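Local atomic coordinates of MarR-family transcriptional regulator (Bordetella bronchiseptica, PDB entry 6PCO), a protein that regulates biofilm formation in Bordetella as a probable DNA-binding transcription factor of the MarR family, its DNA binding being controlled by 6-hydroxynicotinic acid. Residues A[74-79]-A[146-151]; A[84-89]-A[117-122]; A[100-105]-A[110-115]; A[129-132]-A[137-140]. One frame throughout, in Å; residues are numbered along the deposited sequence.

Contact 1. Residues A[74-79]-A[146-151]; sequences IPDSKL and RALVEE
D76 and L148 mark the nearest backbone approach between loop 74-79 and helical segment 146-151, with their CA atoms 9.0 Å apart, so the contact is made by side chains, not backbones, and no hydrogen bond crosses it. L148 has its two methyl branches divided between two loop residues. CD1 of L148 lies 4.0 Å from OD2 of D76, the two side chains meeting at about a right angle, while CD2 of L148 packs on CD1 of L79 at 4.2 Å. One branch therefore meets a leucine methyl, and the other lies beside a carboxylate oxygen.

Each carboxylate oxygen of D76 has its own partner. With CG of D76 anti to its own N (chi1 -178°), OD1 accepts the backbone N of K78 at 2.8 Å, an Asx turn in which the donor arrives nearly in line with the C-O bond. The backbone itself forms a type I turn from D76 to L79. The other oxygen, OD2, forms a salt bridge with R122, so the negative charge beside the leucine methyl is probably well balanced.

The loop joins helix 55-73 to helix 81-93, and L79 also rests on F84 and L87 of the latter and on M152. L148 reaches L124 as well, which places helix 143-164 against both this linker and the loop that precedes strand 125-129.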
loop_
_atom_site.group_PDB
_atom_site.type_symbol
_atom_site.label_atom_id
_atom_site.label_comp_id
_atom_site.label_asym_id
_atom_site.label_seq_id
_atom_site.Cartn_x
_atom_site.Cartn_y
_atom_site.Cartn_z
ATOM N N ILE A 74 16.841 0.600 -5.896
ATOM C CA ILE A 74 17.588 0.915 -4.666
ATOM C C ILE A 74 18.824 0.015 -4.581
ATOM O O ILE A 74 18.700 -1.198 -4.697
ATOM C CB ILE A 74 16.702 0.827 -3.401
ATOM C CG1 ILE A 74 17.310 1.635 -2.253
ATOM C CG2 ILE A 74 16.404 -0.610 -2.977
ATOM C CD1 ILE A 74 17.064 3.123 -2.368
ATOM N N PRO A 75 20.047 0.578 -4.415
ATOM C CA PRO A 75 21.279 -0.215 -4.288
ATOM C C PRO A 75 21.302 -1.184 -3.093
ATOM O O PRO A 75 21.499 -2.391 -3.275
ATOM C CB PRO A 75 22.393 0.830 -4.077
ATOM C CG PRO A 75 21.819 2.134 -4.591
ATOM C CD PRO A 75 20.321 2.024 -4.401
ATOM N N ASP A 76 21.101 -0.634 -1.886
ATOM C CA ASP A 76 20.987 -1.398 -0.648
ATOM C C ASP A 76 19.696 -2.224 -0.679
ATOM O O ASP A 76 18.597 -1.695 -0.485
ATOM C CB ASP A 76 20.996 -0.499 0.589
ATOM C CG ASP A 76 20.917 -1.283 1.889
ATOM O OD1 ASP A 76 20.486 -2.452 1.855
ATOM O OD2 ASP A 76 21.301 -0.730 2.925
ATOM N N SER A 77 19.855 -3.532 -0.888
ATOM C CA SER A 77 18.739 -4.436 -1.131
ATOM C C SER A 77 18.039 -4.827 0.185
ATOM O O SER A 77 16.923 -5.336 0.145
ATOM C CB SER A 77 19.208 -5.637 -1.920
ATOM O OG SER A 77 19.899 -5.222 -3.096
ATOM N N LYS A 78 18.687 -4.575 1.336
ATOM C CA LYS A 78 18.118 -4.870 2.669
ATOM C C LYS A 78 17.027 -3.850 3.021
ATOM O O LYS A 78 16.112 -4.154 3.806
ATOM C CB LYS A 78 19.201 -4.846 3.753
ATOM C CG LYS A 78 20.053 -6.102 3.860
ATOM C CD LYS A 78 21.284 -5.910 4.725
ATOM C CE LYS A 78 21.768 -7.177 5.403
ATOM N NZ LYS A 78 22.973 -6.937 6.238
ATOM N N LEU A 79 17.130 -2.658 2.414
ATOM C CA LEU A 79 16.336 -1.489 2.750
ATOM C C LEU A 79 14.973 -1.548 2.052
ATOM O O LEU A 79 14.918 -1.663 0.856
ATOM C CB LEU A 79 17.120 -0.255 2.301
ATOM C CG LEU A 79 16.712 1.068 2.947
ATOM C CD1 LEU A 79 17.091 1.101 4.426
ATOM C CD2 LEU A 79 17.343 2.241 2.204
ATOM N N ARG A 146 22.369 8.670 8.823
ATOM C CA ARG A 146 22.368 9.917 8.071
ATOM C C ARG A 146 23.129 9.723 6.756
ATOM O O ARG A 146 22.694 10.172 5.708
ATOM C CB ARG A 146 22.959 11.023 8.942
ATOM C CG ARG A 146 22.813 12.436 8.405
ATOM C CD ARG A 146 23.256 13.441 9.469
ATOM N NE ARG A 146 22.317 13.538 10.594
ATOM C CZ ARG A 146 22.465 12.956 11.793
ATOM N NH1 ARG A 146 23.623 12.408 12.138
ATOM N NH2 ARG A 146 21.438 12.929 12.636
ATOM N N ALA A 147 24.246 8.996 6.796
ATOM C CA ALA A 147 25.032 8.788 5.566
ATOM C C ALA A 147 24.179 8.041 4.524
ATOM O O ALA A 147 24.046 8.481 3.382
ATOM C CB ALA A 147 26.306 8.063 5.892
ATOM N N LEU A 148 23.544 6.950 4.960
ATOM C CA LEU A 148 22.765 6.087 4.102
ATOM C C LEU A 148 21.595 6.859 3.464
ATOM O O LEU A 148 21.361 6.729 2.271
ATOM C CB LEU A 148 22.300 4.884 4.928
ATOM C CG LEU A 148 21.376 3.896 4.212
ATOM C CD1 LEU A 148 22.051 3.226 3.023
ATOM C CD2 LEU A 148 20.858 2.853 5.188
ATOM N N VAL A 149 20.870 7.664 4.247
ATOM C CA VAL A 149 19.821 8.548 3.714
ATOM C C VAL A 149 20.389 9.395 2.564
ATOM O O VAL A 149 19.780 9.480 1.520
ATOM C CB VAL A 149 19.251 9.462 4.815
ATOM C CG1 VAL A 149 18.432 10.619 4.255
ATOM C CG2 VAL A 149 18.437 8.681 5.817
ATOM N N GLU A 150 21.534 10.048 2.805
ATOM C CA GLU A 150 22.193 10.918 1.836
ATOM C C GLU A 150 22.633 10.104 0.603
ATOM O O GLU A 150 22.372 10.528 -0.514
ATOM C CB GLU A 150 23.348 11.675 2.501
ATOM C CG GLU A 150 22.894 12.780 3.467
ATOM C CD GLU A 150 21.812 13.743 2.970
ATOM O OE1 GLU A 150 22.001 14.366 1.894
ATOM O OE2 GLU A 150 20.769 13.878 3.658
ATOM N N GLU A 151 23.245 8.924 0.805
ATOM C CA GLU A 151 23.605 8.001 -0.279
ATOM C C GLU A 151 22.406 7.620 -1.170
ATOM O O GLU A 151 22.567 7.427 -2.391
ATOM C CB GLU A 151 24.189 6.699 0.265
ATOM C CG GLU A 151 25.581 6.827 0.846
ATOM C CD GLU A 151 26.557 7.534 -0.067
ATOM O OE1 GLU A 151 26.636 7.130 -1.250
ATOM O OE2 GLU A 151 27.209 8.507 0.398
#

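Contact 2. Residues A[84-89]-A[117-122]; sequences FVVLCA and ERLKAR
L87 and L119 reach toward each other tip to tip, their isobutyl groups meeting between helices 81-93 and 109-121. In each leucine CG stands anti to the carbonyl carbon (chi1 -75° in L87, -63° in L119), which projects the branched end toward the facing helix; the CA atoms of L87 and L119 are 8.7 Å apart, so side chains and not backbones make the contact. The branches then pair. CD1 of L119 sits 3.8 Å from CG of L87 and 3.9 Å from CD2 of L87, lying against CG and the CD2 branch, while CD2 of L119 meets CD1 of L87 at 4.0 Å. V86 adds a looser apolar touch, its CG1 lying 4.3 Å from CD1 of L119. A single methyl of L119 is thus shared by two consecutive residues of the facing helix, and all three side chains are buried.

In the winged helix-turn-helix domain, helix 109-121 corresponds to the recognition helix, as in MarR relatives. Here L119, near its C-terminal end, ties it to helix 81-93 by hydrocarbon contacts, and no hydrogen bond links the two segments.

Other residues enclose the same cluster. L87 also touches V149, V86 leans on V101 of helix 98-105, and L119 extends to L124 and to L125 of strand 125-129. On another side of helix 81-93, V85 contacts the bound 1,4-butanediol and packs on R60 of the second subunit.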
loop_
_atom_site.group_PDB
_atom_site.type_symbol
_atom_site.label_atom_id
_atom_site.label_comp_id
_atom_site.label_asym_id
_atom_site.label_seq_id
_atom_site.Cartn_x
_atom_site.Cartn_y
_atom_site.Cartn_z
ATOM N N PHE A 84 13.034 3.241 4.335
ATOM C CA PHE A 84 13.697 4.411 3.774
ATOM C C PHE A 84 12.957 5.672 4.249
ATOM O O PHE A 84 13.547 6.610 4.782
ATOM C CB PHE A 84 13.790 4.300 2.248
ATOM C CG PHE A 84 14.260 5.561 1.578
ATOM C CD1 PHE A 84 15.572 5.975 1.702
ATOM C CD2 PHE A 84 13.381 6.365 0.877
ATOM C CE1 PHE A 84 16.003 7.151 1.111
ATOM C CE2 PHE A 84 13.814 7.538 0.289
ATOM C CZ PHE A 84 15.126 7.929 0.410
ATOM N N VAL A 85 11.641 5.662 4.068
ATOM C CA VAL A 85 10.786 6.761 4.457
ATOM C C VAL A 85 10.975 7.092 5.949
ATOM O O VAL A 85 11.105 8.260 6.303
ATOM C CB VAL A 85 9.323 6.433 4.109
ATOM C CG1 VAL A 85 8.343 7.317 4.861
ATOM C CG2 VAL A 85 9.113 6.557 2.610
ATOM N N VAL A 86 10.956 6.084 6.825
ATOM C CA VAL A 86 11.153 6.343 8.234
ATOM C C VAL A 86 12.475 7.089 8.414
ATOM O O VAL A 86 12.538 8.040 9.164
ATOM C CB VAL A 86 11.140 5.067 9.088
ATOM C CG1 VAL A 86 11.635 5.340 10.491
ATOM C CG2 VAL A 86 9.770 4.435 9.139
ATOM N N LEU A 87 13.518 6.647 7.708
ATOM C CA LEU A 87 14.844 7.249 7.830
ATOM C C LEU A 87 14.788 8.718 7.399
ATOM O O LEU A 87 15.332 9.558 8.094
ATOM C CB LEU A 87 15.864 6.449 7.011
ATOM C CG LEU A 87 16.295 5.116 7.624
ATOM C CD1 LEU A 87 16.933 4.240 6.575
ATOM C CD2 LEU A 87 17.256 5.309 8.789
ATOM N N CYS A 88 14.112 9.003 6.277
ATOM C CA CYS A 88 13.905 10.378 5.783
ATOM C C CYS A 88 13.156 11.204 6.830
ATOM O O CYS A 88 13.492 12.359 7.067
ATOM C CB CYS A 88 13.170 10.410 4.451
ATOM S SG CYS A 88 14.214 9.841 3.087
ATOM N N ALA A 89 12.178 10.604 7.505
ATOM C CA ALA A 89 11.448 11.363 8.520
ATOM C C ALA A 89 12.397 11.757 9.669
ATOM O O ALA A 89 12.250 12.836 10.210
ATOM C CB ALA A 89 10.234 10.601 9.007
ATOM N N GLU A 117 12.713 -1.641 14.663
ATOM C CA GLU A 117 13.387 -2.821 15.194
ATOM C C GLU A 117 14.459 -3.264 14.184
ATOM O O GLU A 117 15.622 -3.461 14.553
ATOM C CB GLU A 117 12.363 -3.913 15.536
ATOM C CG GLU A 117 11.719 -3.757 16.918
ATOM C CD GLU A 117 10.382 -4.469 17.114
ATOM O OE1 GLU A 117 10.172 -5.538 16.484
ATOM O OE2 GLU A 117 9.535 -3.949 17.874
ATOM N N ARG A 118 14.089 -3.348 12.898
ATOM C CA ARG A 118 15.044 -3.703 11.824
ATOM C C ARG A 118 16.190 -2.672 11.756
ATOM O O ARG A 118 17.352 -3.055 11.756
ATOM C CB ARG A 118 14.315 -3.866 10.485
ATOM C CG ARG A 118 13.438 -5.108 10.393
ATOM C CD ARG A 118 12.761 -5.254 9.042
ATOM N NE ARG A 118 11.886 -6.416 8.914
ATOM C CZ ARG A 118 11.345 -6.822 7.767
ATOM N NH1 ARG A 118 11.518 -6.115 6.664
ATOM N NH2 ARG A 118 10.653 -7.945 7.716
ATOM N N LEU A 119 15.871 -1.371 11.730
ATOM C CA LEU A 119 16.910 -0.322 11.642
ATOM C C LEU A 119 17.778 -0.305 12.917
ATOM O O LEU A 119 18.991 -0.115 12.818
ATOM C CB LEU A 119 16.260 1.042 11.355
ATOM C CG LEU A 119 15.513 1.160 10.017
ATOM C CD1 LEU A 119 14.807 2.502 9.901
ATOM C CD2 LEU A 119 16.421 0.964 8.808
ATOM N N LYS A 120 17.189 -0.534 14.098
ATOM C CA LYS A 120 17.982 -0.698 15.345
ATOM C C LYS A 120 19.072 -1.772 15.139
ATOM O O LYS A 120 20.220 -1.589 15.516
ATOM C CB LYS A 120 17.098 -1.018 16.557
ATOM N N ALA A 121 18.716 -2.882 14.493
ATOM C CA ALA A 121 19.638 -4.018 14.311
ATOM C C ALA A 121 20.848 -3.607 13.453
ATOM O O ALA A 121 21.977 -3.883 13.795
ATOM C CB ALA A 121 18.895 -5.203 13.727
ATOM N N ARG A 122 20.610 -2.906 12.348
ATOM C CA ARG A 122 21.690 -2.487 11.470
ATOM C C ARG A 122 22.387 -1.232 12.023
ATOM O O ARG A 122 23.196 -0.639 11.323
ATOM C CB ARG A 122 21.145 -2.242 10.060
ATOM C CG ARG A 122 20.539 -3.468 9.389
ATOM C CD ARG A 122 20.017 -3.206 7.975
ATOM N NE ARG A 122 21.083 -2.723 7.105
ATOM C CZ ARG A 122 20.915 -2.074 5.963
ATOM N NH1 ARG A 122 19.725 -2.014 5.384
ATOM N NH2 ARG A 122 21.952 -1.487 5.401
#

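Contact 3. Residues A[100-105]-A[110-115]; sequences DVVKAT and ATVRGV
V112 points its isopropyl group between V101 and V102, and these three valines carry nearly all of the side-chain contact between segments 100-105 and 110-115. The two methyls of V112 divide the work. CG1 of V112 lies 3.9 Å from CG1 of V101 and 4.1 Å from CB of V101, while CG2 of V112 lies 3.7 Å from CG2 of V102. A further approach of 4.2 Å joins CG2 of V112 to CG1 of V101, so that methyl bridges both partners. In V112 the chi1 of 171° sets CG1 anti to the backbone N and CG2 anti to the carbonyl carbon, spreading the pair across two successive residues. Each pair of side chains crosses at an oblique angle, and the small valines let the backbones come close, with the CA atoms of V102 and V112 6.8 Å apart.

These segments belong to the two helices, 98-105 and 109-121, of the helix-turn-helix unit, with the turn between them only a few residues long; the second is the recognition helix in MarR relatives. The valine contact is part of the apolar interface inside that unit.

The next shell consists of the turn and the helix ends. I107, in the turn, packs on V112, and its backbone N is bonded to OG1 of T105; D108 OD2 accepts the backbone N of T111. At the far end of the first helix, OD2 of D100 accepts from the N of S97. V101 is also backed by C96, and V115 by V86. The carbonyl O of T105 is bonded to NE2 of H57 in the second subunit.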
loop_
_atom_site.group_PDB
_atom_site.type_symbol
_atom_site.label_atom_id
_atom_site.label_comp_id
_atom_site.label_asym_id
_atom_site.label_seq_id
_atom_site.Cartn_x
_atom_site.Cartn_y
_atom_site.Cartn_z
ATOM N N ASP A 100 5.298 10.149 16.707
ATOM C CA ASP A 100 5.892 11.203 15.874
ATOM C C ASP A 100 6.167 10.663 14.468
ATOM O O ASP A 100 5.865 11.337 13.451
ATOM C CB ASP A 100 7.207 11.753 16.444
ATOM C CG ASP A 100 7.055 12.684 17.635
ATOM O OD1 ASP A 100 6.067 13.442 17.662
ATOM O OD2 ASP A 100 7.935 12.642 18.529
ATOM N N VAL A 101 6.737 9.450 14.408
ATOM C CA VAL A 101 7.069 8.822 13.123
ATOM C C VAL A 101 5.787 8.408 12.391
ATOM O O VAL A 101 5.678 8.577 11.185
ATOM C CB VAL A 101 8.030 7.634 13.278
ATOM C CG1 VAL A 101 8.278 6.965 11.934
ATOM C CG2 VAL A 101 9.349 8.058 13.910
ATOM N N VAL A 102 4.807 7.890 13.128
ATOM C CA VAL A 102 3.512 7.559 12.537
ATOM C C VAL A 102 2.874 8.829 11.946
ATOM O O VAL A 102 2.358 8.794 10.844
ATOM C CB VAL A 102 2.589 6.839 13.543
ATOM C CG1 VAL A 102 1.185 6.666 12.991
ATOM C CG2 VAL A 102 3.150 5.479 13.962
ATOM N N LYS A 103 2.980 9.959 12.644
ATOM C CA LYS A 103 2.400 11.226 12.181
ATOM C C LYS A 103 3.205 11.754 10.994
ATOM O O LYS A 103 2.662 12.072 9.947
ATOM C CB LYS A 103 2.352 12.265 13.309
ATOM N N ALA A 104 4.520 11.839 11.166
ATOM C CA ALA A 104 5.362 12.378 10.123
ATOM C C ALA A 104 5.183 11.590 8.822
ATOM O O ALA A 104 5.317 12.174 7.777
ATOM C CB ALA A 104 6.796 12.365 10.565
ATOM N N THR A 105 4.902 10.282 8.899
ATOM C CA THR A 105 4.969 9.396 7.726
ATOM C C THR A 105 3.587 8.888 7.281
ATOM O O THR A 105 3.433 8.521 6.121
ATOM C CB THR A 105 5.896 8.201 7.989
ATOM O OG1 THR A 105 5.395 7.392 9.053
ATOM C CG2 THR A 105 7.302 8.628 8.346
ATOM N N ALA A 110 2.218 -0.535 13.536
ATOM C CA ALA A 110 2.781 -1.895 13.464
ATOM C C ALA A 110 3.965 -1.907 12.478
ATOM O O ALA A 110 5.056 -2.407 12.797
ATOM C CB ALA A 110 1.711 -2.911 13.098
ATOM N N THR A 111 3.754 -1.341 11.284
ATOM C CA THR A 111 4.819 -1.207 10.301
ATOM C C THR A 111 5.986 -0.396 10.899
ATOM O O THR A 111 7.164 -0.766 10.711
ATOM C CB THR A 111 4.294 -0.596 8.993
ATOM O OG1 THR A 111 3.138 -1.312 8.551
ATOM C CG2 THR A 111 5.337 -0.575 7.895
ATOM N N VAL A 112 5.682 0.691 11.628
ATOM C CA VAL A 112 6.749 1.555 12.198
ATOM C C VAL A 112 7.594 0.753 13.202
ATOM O O VAL A 112 8.801 0.758 13.087
ATOM C CB VAL A 112 6.216 2.865 12.818
ATOM C CG1 VAL A 112 7.298 3.618 13.569
ATOM C CG2 VAL A 112 5.604 3.782 11.774
ATOM N N ARG A 113 6.977 0.068 14.172
ATOM C CA ARG A 113 7.768 -0.629 15.216
ATOM C C ARG A 113 8.674 -1.658 14.532
ATOM O O ARG A 113 9.820 -1.905 14.952
ATOM C CB ARG A 113 6.876 -1.275 16.282
ATOM C CG ARG A 113 6.030 -2.423 15.759
ATOM C CD ARG A 113 5.083 -3.059 16.761
ATOM N NE ARG A 113 4.311 -4.104 16.100
ATOM C CZ ARG A 113 4.842 -5.212 15.572
ATOM N NH1 ARG A 113 6.143 -5.483 15.711
ATOM N NH2 ARG A 113 4.070 -6.022 14.872
ATOM N N GLY A 114 8.154 -2.255 13.459
ATOM C CA GLY A 114 8.880 -3.254 12.732
ATOM C C GLY A 114 10.085 -2.650 12.047
ATOM O O GLY A 114 11.192 -3.167 12.156
ATOM N N VAL A 115 9.859 -1.526 11.352
ATOM C CA VAL A 115 10.950 -0.744 10.766
ATOM C C VAL A 115 11.983 -0.387 11.840
ATOM O O VAL A 115 13.180 -0.599 11.659
ATOM C CB VAL A 115 10.441 0.531 10.086
ATOM C CG1 VAL A 115 11.600 1.475 9.815
ATOM C CG2 VAL A 115 9.657 0.219 8.812
#

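Contact 4. Residues A[129-132]-A[137-140]; sequences HDPA and VLVT
L138 has CG anti to its carbonyl carbon (chi1 -74°) and D130 has CG anti to its backbone N (chi1 -168°), and these torsions lay the leucine's branched end against the start of the loop after strand 125-129. CD1 of L138 does most of the touching: it sits 3.8 Å from CA of D130 and 3.9 Å from CD of P131, where the leucine and the proline ring cross at about a right angle. CG of L138 lies 4.1 Å from CB of D130, and CD2 of L138 comes within 4.1 Å of OD2 of D130. The leucine therefore rests on the backbone and the base of the aspartate, with one methyl beside the carboxylate.

D130 is itself held by its own loop. OD1 of D130 accepts the backbone N of A132 at 2.9 Å, an Asx turn; the donor approaches on the anti side, 28° out of the carboxylate plane. The bond limits rotation of the carboxylate, and by A132 the chain has left L138.

Next to this, H129 and V137 form an antiparallel non-hydrogen-bonded pair with CA atoms 4.6 Å apart, and their side chains diverge instead of packing. Flanking backbone bonds join D130 to K136 and L138 to S128, giving the ladder its register. A two-stranded antiparallel hairpin of this kind, at the surface and following the helix that corresponds to the recognition helix, is the wing of the winged helix-turn-helix fold.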
loop_
_atom_site.group_PDB
_atom_site.type_symbol
_atom_site.label_atom_id
_atom_site.label_comp_id
_atom_site.label_asym_id
_atom_site.label_seq_id
_atom_site.Cartn_x
_atom_site.Cartn_y
_atom_site.Cartn_z
ATOM N N HIS A 129 15.990 7.767 25.862
ATOM C CA HIS A 129 14.838 8.069 26.710
ATOM C C HIS A 129 14.474 9.536 26.467
ATOM O O HIS A 129 15.367 10.337 26.175
ATOM C CB HIS A 129 15.153 7.719 28.174
ATOM C CG HIS A 129 15.481 6.274 28.389
ATOM N ND1 HIS A 129 16.788 5.812 28.471
ATOM C CD2 HIS A 129 14.687 5.186 28.519
ATOM C CE1 HIS A 129 16.782 4.503 28.646
ATOM N NE2 HIS A 129 15.504 4.094 28.682
ATOM N N ASP A 130 13.175 9.858 26.502
ATOM C CA ASP A 130 12.712 11.247 26.302
ATOM C C ASP A 130 13.202 12.071 27.493
ATOM O O ASP A 130 13.013 11.665 28.639
ATOM C CB ASP A 130 11.188 11.313 26.111
ATOM C CG ASP A 130 10.621 12.641 25.610
ATOM O OD1 ASP A 130 11.092 13.720 26.057
ATOM O OD2 ASP A 130 9.681 12.593 24.785
ATOM N N PRO A 131 13.884 13.222 27.286
ATOM C CA PRO A 131 14.283 14.081 28.402
ATOM C C PRO A 131 13.093 14.563 29.247
ATOM O O PRO A 131 13.249 14.753 30.451
ATOM C CB PRO A 131 14.987 15.274 27.739
ATOM C CG PRO A 131 14.521 15.233 26.293
ATOM C CD PRO A 131 14.320 13.763 25.989
ATOM N N ALA A 132 11.928 14.745 28.611
ATOM C CA ALA A 132 10.685 15.077 29.315
ATOM C C ALA A 132 10.241 13.885 30.185
ATOM O O ALA A 132 10.149 14.021 31.408
ATOM C CB ALA A 132 9.623 15.504 28.325
ATOM N N VAL A 137 10.116 6.874 25.003
ATOM C CA VAL A 137 11.319 6.484 24.238
ATOM C C VAL A 137 11.440 7.331 22.964
ATOM O O VAL A 137 10.447 7.747 22.396
ATOM C CB VAL A 137 11.292 4.977 23.918
ATOM C CG1 VAL A 137 10.291 4.635 22.820
ATOM C CG2 VAL A 137 12.675 4.462 23.572
ATOM N N LEU A 138 12.676 7.584 22.532
ATOM C CA LEU A 138 12.951 8.380 21.325
ATOM C C LEU A 138 13.894 7.623 20.378
ATOM O O LEU A 138 14.811 6.904 20.812
ATOM C CB LEU A 138 13.560 9.730 21.719
ATOM C CG LEU A 138 12.595 10.751 22.324
ATOM C CD1 LEU A 138 13.303 12.073 22.593
ATOM C CD2 LEU A 138 11.401 10.987 21.419
ATOM N N VAL A 139 13.644 7.791 19.074
ATOM C CA VAL A 139 14.518 7.277 18.031
ATOM C C VAL A 139 15.171 8.478 17.361
ATOM O O VAL A 139 14.576 9.549 17.252
ATOM C CB VAL A 139 13.794 6.384 17.007
ATOM C CG1 VAL A 139 13.115 5.205 17.672
ATOM C CG2 VAL A 139 12.782 7.146 16.177
ATOM N N THR A 140 16.419 8.273 16.947
ATOM C CA THR A 140 17.262 9.310 16.436
ATOM C C THR A 140 18.214 8.663 15.434
ATOM O O THR A 140 18.651 7.546 15.660
ATOM C CB THR A 140 17.967 9.997 17.607
ATOM O OG1 THR A 140 18.702 11.098 17.082
ATOM C CG2 THR A 140 18.904 9.074 18.344
#

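In the fold
Along the chain the order is linker 74-79, then 84-89, 100-105, 110-115, 117-122, the hairpin segments 129-132 and 137-140, and finally 146-151, so contact 1 brings together the two ends of a region that contains the other three. Contacts 2 and 3 share helix 109-121, have centres about 10 Å apart and touch where CG2 of V86 and CG1 of V115 are 3.5 Å apart. The centres of contacts 1 and 2 are also about 10 Å apart, joined by the D76-R122 salt bridge. Contact 4 lies farther out, about 15 Å from contact 3 and about 24 Å from contact 1 between centres. Together they run from linker through helical core to wing, consistent with one winged helix-turn-helix domain.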